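Local coordinates for regulator of polyketide synthase expression (Bifidobacterium adolescentis, PDB 3ONQ) that regulates expression of polyketide synthase, probably by binding DNA through a C-terminal helix-turn-helix domain of the PucR family, at the interface of chains A and B and the interface of chains A and C. Coordinates in Å, arbitrary orientation; residue numbers count along the deposited sequence, not the author numbering. Chains: chain A/B/C, Regulator of polyketide synthase expression.

Contact 1: the interface of chains A and B. Residues chain A 167, 170-171, 178, 252, 255-256, 259; chain B 148-149, 152, 167-168, 171-172.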
# COMPACT_ATOMS: atom_id res chain seq x y z
N PRO A 167 1.79 11.68 21.49
CA PRO A 167 0.33 11.82 21.49
C PRO A 167 -0.13 13.02 20.68
O PRO A 167 -1.12 12.93 19.97
CB PRO A 167 -0.01 12.01 22.97
CG PRO A 167 1.11 11.40 23.71
CD PRO A 167 2.34 11.69 22.86
N ALA A 170 0.05 12.30 17.06
CA ALA A 170 -1.07 11.40 16.77
C ALA A 170 -2.38 12.19 16.68
O ALA A 170 -3.19 11.97 15.80
CB ALA A 170 -1.16 10.30 17.81
N LEU A 171 -2.57 13.14 17.58
CA LEU A 171 -3.79 13.97 17.56
C LEU A 171 -3.92 14.78 16.28
O LEU A 171 -5.03 15.04 15.83
CB LEU A 171 -3.82 14.91 18.76
CG LEU A 171 -4.12 14.20 20.09
CD1 LEU A 171 -3.81 15.12 21.26
CD2 LEU A 171 -5.58 13.71 20.12
N ARG A 178 1.10 7.34 15.79
CA ARG A 178 0.17 6.32 16.29
C ARG A 178 0.89 4.96 16.34
O ARG A 178 0.80 4.23 17.31
CB ARG A 178 -1.07 6.20 15.40
CG ARG A 178 -2.00 7.41 15.37
CD ARG A 178 -3.20 7.09 14.47
NE ARG A 178 -4.08 8.24 14.27
CZ ARG A 178 -4.39 8.71 13.07
NH1 ARG A 178 -3.88 8.14 11.99
NH2 ARG A 178 -5.21 9.75 12.94
N THR A 252 -2.42 7.48 26.46
CA THR A 252 -2.66 7.58 25.02
C THR A 252 -2.28 6.27 24.33
O THR A 252 -2.99 5.80 23.46
CB THR A 252 -1.84 8.72 24.40
OG1 THR A 252 -2.12 9.92 25.10
CG2 THR A 252 -2.16 8.89 22.90
N ALA A 255 -4.92 3.55 25.00
CA ALA A 255 -6.12 3.79 24.20
C ALA A 255 -5.89 3.34 22.76
O ALA A 255 -6.72 2.65 22.15
CB ALA A 255 -6.51 5.27 24.22
N ILE A 256 -4.76 3.75 22.21
CA ILE A 256 -4.42 3.37 20.85
C ILE A 256 -4.38 1.85 20.70
O ILE A 256 -4.97 1.28 19.78
CB ILE A 256 -3.09 4.00 20.42
CG1 ILE A 256 -3.34 5.48 20.12
CG2 ILE A 256 -2.53 3.29 19.18
CD1 ILE A 256 -2.09 6.26 19.86
N MSE A 259 -8.02 0.27 20.99
CA MSE A 259 -8.90 0.52 19.87
C MSE A 259 -8.42 -0.32 18.69
O MSE A 259 -9.21 -0.81 17.90
CB MSE A 259 -8.88 2.00 19.49
CG MSE A 259 -9.37 2.92 20.60
SE MSE A 259 -9.49 4.77 19.94
CE MSE A 259 -7.60 5.23 19.90
N GLN B 148 -15.75 2.99 17.44
CA GLN B 148 -14.35 2.57 17.27
C GLN B 148 -13.52 2.90 18.51
O GLN B 148 -12.54 2.23 18.79
CB GLN B 148 -13.70 3.30 16.11
CG GLN B 148 -14.10 2.86 14.74
CD GLN B 148 -13.43 3.73 13.69
OE1 GLN B 148 -14.05 4.62 13.13
NE2 GLN B 148 -12.13 3.50 13.45
N ALA B 149 -13.91 3.95 19.23
CA ALA B 149 -13.08 4.44 20.33
C ALA B 149 -13.42 3.77 21.65
O ALA B 149 -12.61 3.77 22.59
CB ALA B 149 -13.21 5.96 20.44
N ALA B 152 -11.29 1.84 24.38
CA ALA B 152 -10.40 2.59 25.26
C ALA B 152 -10.99 2.76 26.65
O ALA B 152 -10.27 2.84 27.62
CB ALA B 152 -10.04 3.92 24.66
N PRO B 167 -11.40 12.54 23.15
CA PRO B 167 -9.95 12.43 22.93
C PRO B 167 -9.60 11.25 22.05
O PRO B 167 -8.77 11.39 21.14
CB PRO B 167 -9.38 12.20 24.33
CG PRO B 167 -10.46 12.59 25.27
CD PRO B 167 -11.76 12.35 24.57
N GLU B 168 -10.22 10.10 22.29
CA GLU B 168 -9.95 8.91 21.48
C GLU B 168 -10.41 9.08 20.03
O GLU B 168 -9.77 8.60 19.09
CB GLU B 168 -10.59 7.66 22.10
CG GLU B 168 -9.99 7.25 23.46
CD GLU B 168 -10.55 8.03 24.65
OE1 GLU B 168 -11.46 8.87 24.47
OE2 GLU B 168 -10.07 7.80 25.77
N LEU B 171 -7.84 11.06 18.38
CA LEU B 171 -6.73 10.16 18.08
C LEU B 171 -6.97 9.36 16.79
O LEU B 171 -6.03 9.04 16.07
CB LEU B 171 -6.45 9.20 19.26
CG LEU B 171 -5.84 9.84 20.51
CD1 LEU B 171 -5.79 8.83 21.65
CD2 LEU B 171 -4.46 10.44 20.26
N LEU B 172 -8.23 9.03 16.51
CA LEU B 172 -8.56 8.28 15.30
C LEU B 172 -8.66 9.18 14.07
O LEU B 172 -8.80 8.70 12.95
CB LEU B 172 -9.87 7.49 15.47
CG LEU B 172 -9.88 6.36 16.49
CD1 LEU B 172 -11.31 5.88 16.74
CD2 LEU B 172 -8.99 5.19 16.03
O HOH W 1 -11.72 0.13 17.45
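The backbone carbonyl oxygen of B:Leu171 is gripped by the guanidinium of A:Arg178 through one good hydrogen bond and one weak one. NE of A:Arg178 lies 2.8 Å from B:Leu171 O and comes in nearly along the C=O axis (174°), while NH2 adds the weak second bond. The arginine chain, extended from CG to NE, carries this end across to the last turn of the partner helix. An alanine in place of A:Arg178 removes both donors and would probably loosen the hold on the end of helix 166-172. Beside this grip A:Leu171 and B:Leu171 cross obliquely, CD2 of A:Leu171 a tight 3.5 Å from CD2 of B:Leu171, and the B:Leu171 methyls also rest on CG2 of A:Thr252. Selenomethionine A:Met259, bent at chi3 (-75°), sets its SE 3.6 Å from CA of B:Ala149. The selenium also touches CB of B:Glu168, the two side chains crossing at about a right angle, while A:Met259 and B:Leu172 reach toward each other tip to tip. One water joins A:Met259 O to B:Gln148 O. In this two-fold interface helices 166-172, 175-190 and 244-261 of chain A receive helix 166-172 of chain B, with 3-10 helix 150-152 and the end of helix 132-149 alongside.

Contact 2: the interface of chains A and B. Residues chain A 122-123, 150-152; chain B 258-259, 262.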
# COMPACT_ATOMS: atom_id res chain seq x y z
N GLU A 122 11.80 29.40 18.29
CA GLU A 122 10.90 28.45 17.67
C GLU A 122 11.49 27.05 17.72
O GLU A 122 12.71 26.89 17.80
CB GLU A 122 10.61 28.88 16.23
CG GLU A 122 9.99 30.27 16.12
CD GLU A 122 8.60 30.35 16.74
OE1 GLU A 122 8.03 29.29 17.08
OE2 GLU A 122 8.08 31.47 16.90
N PRO A 123 10.64 26.02 17.70
CA PRO A 123 11.14 24.65 17.81
C PRO A 123 11.98 24.27 16.59
O PRO A 123 11.88 24.89 15.52
CB PRO A 123 9.87 23.80 17.86
CG PRO A 123 8.83 24.64 17.19
CD PRO A 123 9.17 26.06 17.55
N ALA A 150 4.83 20.90 18.89
CA ALA A 150 5.68 21.45 19.96
C ALA A 150 4.99 22.40 20.95
O ALA A 150 5.27 22.34 22.15
CB ALA A 150 6.93 22.12 19.36
N PRO A 151 4.10 23.29 20.46
CA PRO A 151 3.46 24.22 21.40
C PRO A 151 2.71 23.53 22.55
O PRO A 151 2.47 24.16 23.58
CB PRO A 151 2.48 25.01 20.53
CG PRO A 151 3.00 24.86 19.12
CD PRO A 151 3.62 23.48 19.08
N ALA A 152 2.35 22.27 22.37
CA ALA A 152 1.65 21.56 23.45
C ALA A 152 2.53 21.37 24.68
O ALA A 152 2.02 21.15 25.78
CB ALA A 152 1.12 20.23 22.96
N ARG B 258 -3.41 24.55 22.26
CA ARG B 258 -2.10 25.16 22.18
C ARG B 258 -1.49 24.97 20.79
O ARG B 258 -0.87 25.89 20.24
CB ARG B 258 -1.18 24.63 23.27
CG ARG B 258 -1.45 25.26 24.65
CD ARG B 258 -0.82 24.44 25.78
NE ARG B 258 -1.03 25.10 27.07
CZ ARG B 258 -1.09 24.49 28.25
NH1 ARG B 258 -0.95 23.17 28.33
NH2 ARG B 258 -1.28 25.20 29.35
N MSE B 259 -1.66 23.78 20.22
CA MSE B 259 -1.17 23.54 18.86
C MSE B 259 -1.88 24.45 17.85
O MSE B 259 -1.28 24.96 16.91
CB MSE B 259 -1.37 22.07 18.49
CG MSE B 259 -0.53 21.14 19.35
SE MSE B 259 -0.56 19.33 18.71
CE MSE B 259 -2.41 18.84 19.13
N ARG B 262 -0.82 28.40 18.02
CA ARG B 262 0.51 28.76 17.52
C ARG B 262 0.85 28.00 16.24
O ARG B 262 0.11 28.06 15.25
CB ARG B 262 1.60 28.56 18.57
CG ARG B 262 3.00 28.69 18.00
CD ARG B 262 4.04 28.89 19.09
NE ARG B 262 5.18 28.00 18.91
CZ ARG B 262 5.72 27.27 19.89
NH1 ARG B 262 5.22 27.34 21.11
NH2 ARG B 262 6.75 26.48 19.64
O HOH W 2 -0.74 21.30 26.15
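Apolar packing centres on A:Pro151, which is laid against the C-terminal end of chain B. Its ring carbon CG sits over the centre of one face of the B:Arg262 guanidinium, 3.7 Å from CZ of B:Arg262, and the two side chains cross obliquely. The arginine reaches this place with CG anti to its backbone N (chi1 169°) and a bend at chi3 (132°), although B:Arg262 is poorly ordered and its pose is tentative. CB of A:Pro151 also rests 3.5 Å from the carbonyl O of B:Arg258. CB of A:Ala152 makes a looser contact, 4.1 Å from CG of selenomethionine B:Met259. At the guanidinium edge, in plane, B:Arg262 meets the ring of A:Pro123 tip to tip. The charge pairing is a long, loosely placed salt bridge and no hydrogen bond: NE of B:Arg262 is 3.6 Å from OE1 of A:Glu122, the carboxylate and guanidinium planes 60° apart. Water supplies the polar link, 2.8 Å from A:Ala152 O and 2.9 Å from NH1 of B:Arg258; the extended chain of B:Arg258 carries its guanidinium there, with the water at the edge and in plane. Together these contacts probably help to hold the end of helix 244-260 and the C-terminus of one subunit against its neighbour, if the pairing persists outside the crystal.

Contact 3: the interface of chains A and C. Residues chain A 10-12, 15, 43, 47; chain C 27, 30-31, 34, 36, 40-41, 44.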
# COMPACT_ATOMS: atom_id res chain seq x y z
N ASP A 10 -0.13 11.81 -14.67
CA ASP A 10 1.28 11.49 -14.83
C ASP A 10 2.19 12.64 -14.42
O ASP A 10 1.73 13.71 -14.07
CB ASP A 10 1.58 10.97 -16.23
CG ASP A 10 1.23 11.95 -17.30
OD1 ASP A 10 1.45 13.16 -17.09
OD2 ASP A 10 0.75 11.52 -18.35
N ILE A 11 3.49 12.42 -14.48
CA ILE A 11 4.44 13.43 -14.05
C ILE A 11 4.31 14.71 -14.85
O ILE A 11 4.51 15.78 -14.32
CB ILE A 11 5.90 12.93 -14.11
CG1 ILE A 11 6.15 12.17 -15.40
CG2 ILE A 11 6.21 12.06 -12.92
CD1 ILE A 11 7.59 12.00 -15.71
N LEU A 12 4.01 14.60 -16.14
CA LEU A 12 3.83 15.79 -16.95
C LEU A 12 2.58 16.59 -16.52
O LEU A 12 2.61 17.80 -16.50
CB LEU A 12 3.82 15.46 -18.43
CG LEU A 12 5.17 15.01 -18.98
CD1 LEU A 12 5.05 14.65 -20.43
CD2 LEU A 12 6.23 16.05 -18.77
N LEU A 15 3.51 18.48 -13.40
CA LEU A 15 4.39 19.59 -13.76
C LEU A 15 3.67 20.80 -14.36
O LEU A 15 4.12 21.92 -14.22
CB LEU A 15 5.53 19.11 -14.64
CG LEU A 15 6.54 18.30 -13.84
CD1 LEU A 15 7.68 17.81 -14.69
CD2 LEU A 15 7.05 19.12 -12.68
N SER A 43 10.13 9.00 -9.80
CA SER A 43 10.61 9.64 -11.03
C SER A 43 11.03 11.09 -10.80
O SER A 43 12.08 11.53 -11.28
CB SER A 43 9.56 9.57 -12.14
OG SER A 43 9.50 8.28 -12.73
N ILE A 47 14.76 12.57 -11.23
CA ILE A 47 15.09 13.76 -12.01
C ILE A 47 15.99 14.72 -11.23
O ILE A 47 16.94 15.27 -11.78
CB ILE A 47 13.81 14.48 -12.51
CG1 ILE A 47 13.12 13.63 -13.58
CG2 ILE A 47 14.14 15.85 -13.07
CD1 ILE A 47 11.69 14.02 -13.85
N LEU C 27 14.14 14.93 -17.47
CA LEU C 27 12.69 14.75 -17.50
C LEU C 27 12.28 13.95 -18.73
O LEU C 27 11.46 13.03 -18.65
CB LEU C 27 11.99 16.11 -17.47
CG LEU C 27 10.48 16.12 -17.73
CD1 LEU C 27 9.74 15.34 -16.66
CD2 LEU C 27 9.97 17.56 -17.79
N GLU C 30 13.12 10.32 -18.02
CA GLU C 30 12.13 9.61 -17.20
C GLU C 30 10.91 9.26 -18.03
O GLU C 30 10.39 8.15 -17.94
CB GLU C 30 11.66 10.44 -16.00
CG GLU C 30 12.61 10.44 -14.82
CD GLU C 30 12.97 9.04 -14.34
OE1 GLU C 30 12.06 8.23 -14.02
OE2 GLU C 30 14.19 8.76 -14.27
N CYS C 31 10.43 10.22 -18.80
CA CYS C 31 9.25 10.00 -19.62
C CYS C 31 9.49 8.81 -20.53
O CYS C 31 8.69 7.87 -20.57
CB CYS C 31 8.91 11.24 -20.46
SG CYS C 31 8.30 12.63 -19.48
N THR C 34 9.72 5.47 -18.80
CA THR C 34 8.43 5.06 -18.27
C THR C 34 7.39 4.88 -19.37
O THR C 34 6.20 4.79 -19.10
CB THR C 34 7.91 5.98 -17.16
OG1 THR C 34 7.65 7.27 -17.70
CG2 THR C 34 8.92 6.08 -16.04
N MSE C 36 6.32 6.90 -21.85
CA MSE C 36 5.43 7.97 -22.24
C MSE C 36 5.92 8.51 -23.57
O MSE C 36 6.99 9.08 -23.65
CB MSE C 36 5.43 9.07 -21.17
CG MSE C 36 5.02 8.58 -19.81
SE MSE C 36 5.24 9.89 -18.41
CE MSE C 36 4.33 11.35 -19.26
N ARG C 40 3.29 15.55 -25.71
CA ARG C 40 4.02 16.33 -24.71
C ARG C 40 5.50 15.91 -24.67
O ARG C 40 6.39 16.74 -24.54
CB ARG C 40 3.37 16.17 -23.33
CG ARG C 40 1.93 16.67 -23.24
CD ARG C 40 1.25 16.17 -21.98
NE ARG C 40 1.35 14.72 -21.87
CZ ARG C 40 1.14 14.03 -20.75
NH1 ARG C 40 0.81 14.67 -19.64
NH2 ARG C 40 1.27 12.71 -20.75
N VAL C 41 5.75 14.61 -24.81
CA VAL C 41 7.11 14.09 -24.80
C VAL C 41 7.84 14.45 -26.10
O VAL C 41 9.01 14.85 -26.08
CB VAL C 41 7.10 12.56 -24.60
CG1 VAL C 41 8.53 12.00 -24.58
CG2 VAL C 41 6.36 12.21 -23.33
N LEU C 44 8.95 17.92 -25.72
CA LEU C 44 10.17 17.99 -24.91
C LEU C 44 11.38 17.69 -25.77
O LEU C 44 12.39 18.40 -25.74
CB LEU C 44 10.15 16.99 -23.76
CG LEU C 44 9.44 17.33 -22.46
CD1 LEU C 44 9.64 16.15 -21.51
CD2 LEU C 44 10.00 18.61 -21.86
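A:Asp10 and C:Arg40 reach toward each other tip to tip and form an end-on salt bridge in which two nitrogens each take one carboxylate oxygen. NH2 of C:Arg40 lies 2.7 Å from OD2 of A:Asp10 in a nearly straight bond (172° at H), in the guanidinium plane but above the carboxylate plane. NH1 of C:Arg40 meets the syn lone pair of A:Asp10 OD1 at 3.0 Å, and the two planes are turned 38° apart. The bend of C:Arg40 at chi3 (-53°) also lays one guanidinium face against A:Leu12, whose CD1 stands over its centre. That leucine slides past selenomethionine C:Met36 in the opposite direction, CD1 of A:Leu12 3.6 Å from CE of C:Met36, and its CD1 touches SG of C:Cys31. A:Ile11, with CG1 in the crowded position between N and the carbonyl carbon, crosses C:Met36 obliquely and sends CD1 to C:Cys31. C:Leu27 meets A:Leu15 tip to tip and crosses A:Ile47 obliquely, CD1 of C:Leu27 3.7 Å from CD1 of A:Ile47. Flanking this apolar surface, OG of A:Ser43 donates to the anti lone pair of C:Glu30 OE1 at 2.9 Å, while CG1 of A:Ile47 packs 3.5 Å from CG of C:Glu30. The site joins A:Asp10 and helices 11-15 and 39-48 of chain A to helices 22-33 and 39-48 of chain C and the loop between them; the structure alone does not show whether this pairing serves the protein in solution.

Contact 4: the interface of chains A and C. Residues chain A 19-21, 24, 47; chain C 23-24, 27.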
# COMPACT_ATOMS: atom_id res chain seq x y z
N THR A 19 9.38 23.03 -16.45
CA THR A 19 10.53 22.17 -16.66
C THR A 19 11.72 22.68 -15.84
O THR A 19 12.86 22.25 -16.04
CB THR A 19 10.95 22.13 -18.14
OG1 THR A 19 11.25 23.46 -18.58
CG2 THR A 19 9.82 21.55 -19.00
N ASP A 20 11.44 23.61 -14.93
CA ASP A 20 12.49 24.17 -14.08
C ASP A 20 12.67 23.32 -12.82
O ASP A 20 11.69 22.84 -12.23
CB ASP A 20 12.17 25.62 -13.73
CG ASP A 20 10.79 25.79 -13.12
OD1 ASP A 20 10.72 26.06 -11.90
OD2 ASP A 20 9.79 25.65 -13.85
N ASP A 21 13.92 23.14 -12.42
CA ASP A 21 14.26 22.32 -11.26
C ASP A 21 13.64 22.86 -9.97
O ASP A 21 13.41 22.11 -9.03
CB ASP A 21 15.78 22.19 -11.13
CG ASP A 21 16.51 23.35 -11.75
OD1 ASP A 21 16.88 24.29 -11.01
OD2 ASP A 21 16.72 23.33 -12.99
N ILE A 24 10.15 21.59 -10.01
CA ILE A 24 10.28 20.15 -9.80
C ILE A 24 10.61 19.82 -8.33
O ILE A 24 9.99 18.94 -7.73
CB ILE A 24 11.30 19.55 -10.76
CG1 ILE A 24 10.77 19.65 -12.19
CG2 ILE A 24 11.58 18.11 -10.41
CD1 ILE A 24 11.73 19.15 -13.25
N ILE A 47 14.76 12.57 -11.23
CA ILE A 47 15.09 13.76 -12.01
C ILE A 47 15.99 14.72 -11.23
O ILE A 47 16.94 15.27 -11.78
CB ILE A 47 13.81 14.48 -12.51
CG1 ILE A 47 13.12 13.63 -13.58
CG2 ILE A 47 14.14 15.85 -13.07
CD1 ILE A 47 11.69 14.02 -13.85
N THR C 23 18.14 19.64 -16.69
CA THR C 23 16.86 19.27 -16.08
C THR C 23 15.84 18.75 -17.11
O THR C 23 15.22 17.69 -16.91
CB THR C 23 16.29 20.45 -15.25
OG1 THR C 23 15.02 20.07 -14.69
CG2 THR C 23 16.11 21.70 -16.11
N ILE C 24 15.67 19.47 -18.22
CA ILE C 24 14.74 19.04 -19.27
C ILE C 24 15.13 17.68 -19.83
O ILE C 24 14.27 16.86 -20.16
CB ILE C 24 14.68 20.05 -20.43
CG1 ILE C 24 14.14 21.39 -19.95
CG2 ILE C 24 13.77 19.55 -21.54
CD1 ILE C 24 13.90 22.38 -21.08
N LEU C 27 14.14 14.93 -17.47
CA LEU C 27 12.69 14.75 -17.50
C LEU C 27 12.28 13.95 -18.73
O LEU C 27 11.46 13.03 -18.65
CB LEU C 27 11.99 16.11 -17.47
CG LEU C 27 10.48 16.12 -17.73
CD1 LEU C 27 9.74 15.34 -16.66
CD2 LEU C 27 9.97 17.56 -17.79
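The backbone of A:Thr19 is in a bridge-like conformation (phi -131°, psi 12°) and that of A:Asp20 is extended, leading into helix 21-33, whereas C:Thr23, C:Ile24 and C:Leu27 are all helical. C:Thr23 is the central side chain: its OG1 is anti to the backbone N (chi1 179°), and its CG2 takes the crowded position between N and the carbonyl carbon. So placed, OG1 of C:Thr23 offers a weak hydrogen bond to A:Thr19 O at 3.4 Å, and CG2 of C:Thr23 lies beside the same oxygen at 3.3 Å. The methyl also approaches OD2 of A:Asp21, 3.6 Å away, the two side chains crossing at about a right angle. CD1 of A:Ile24 comes obliquely to C:Thr23 OG1. An alanine in place of C:Thr23 removes OG1 and CG2 and would probably loosen the packing against A:Thr19, A:Asp21 and A:Ile24. A:Thr19 crosses C:Ile24 obliquely, CB of A:Thr19 3.7 Å from CG1 of C:Ile24, and meets C:Leu27 at about a right angle through its CG2. C:Leu27 thus spans the distance from A:Thr19 to A:Ile47. In the fold, the loop before helix 21-33 of chain A, that helix and helix 39-48 gather around the first turns of helix 22-33 of chain C.

Measured between the centres of their C-alpha atoms, contact 1 and contact 2 lie about 20 Å apart within one two-fold interface between chains A and B; both use helix 244-261 or its chain B counterpart, 3-10 helix 150-152, and A:Met259 in contact 1 or B:Met259 in contact 2. Contacts 3 and 4 are about 9 Å apart on the same measure and share A:Ile47 and C:Leu27, forming one continuous surface that is not an exact two-fold. Between the two pairs such centres are 36 to 42 Å apart. Chain A meets B mainly through its later helices and C through its N-terminal ones; the structure alone does not show whether these pairings persist in solution.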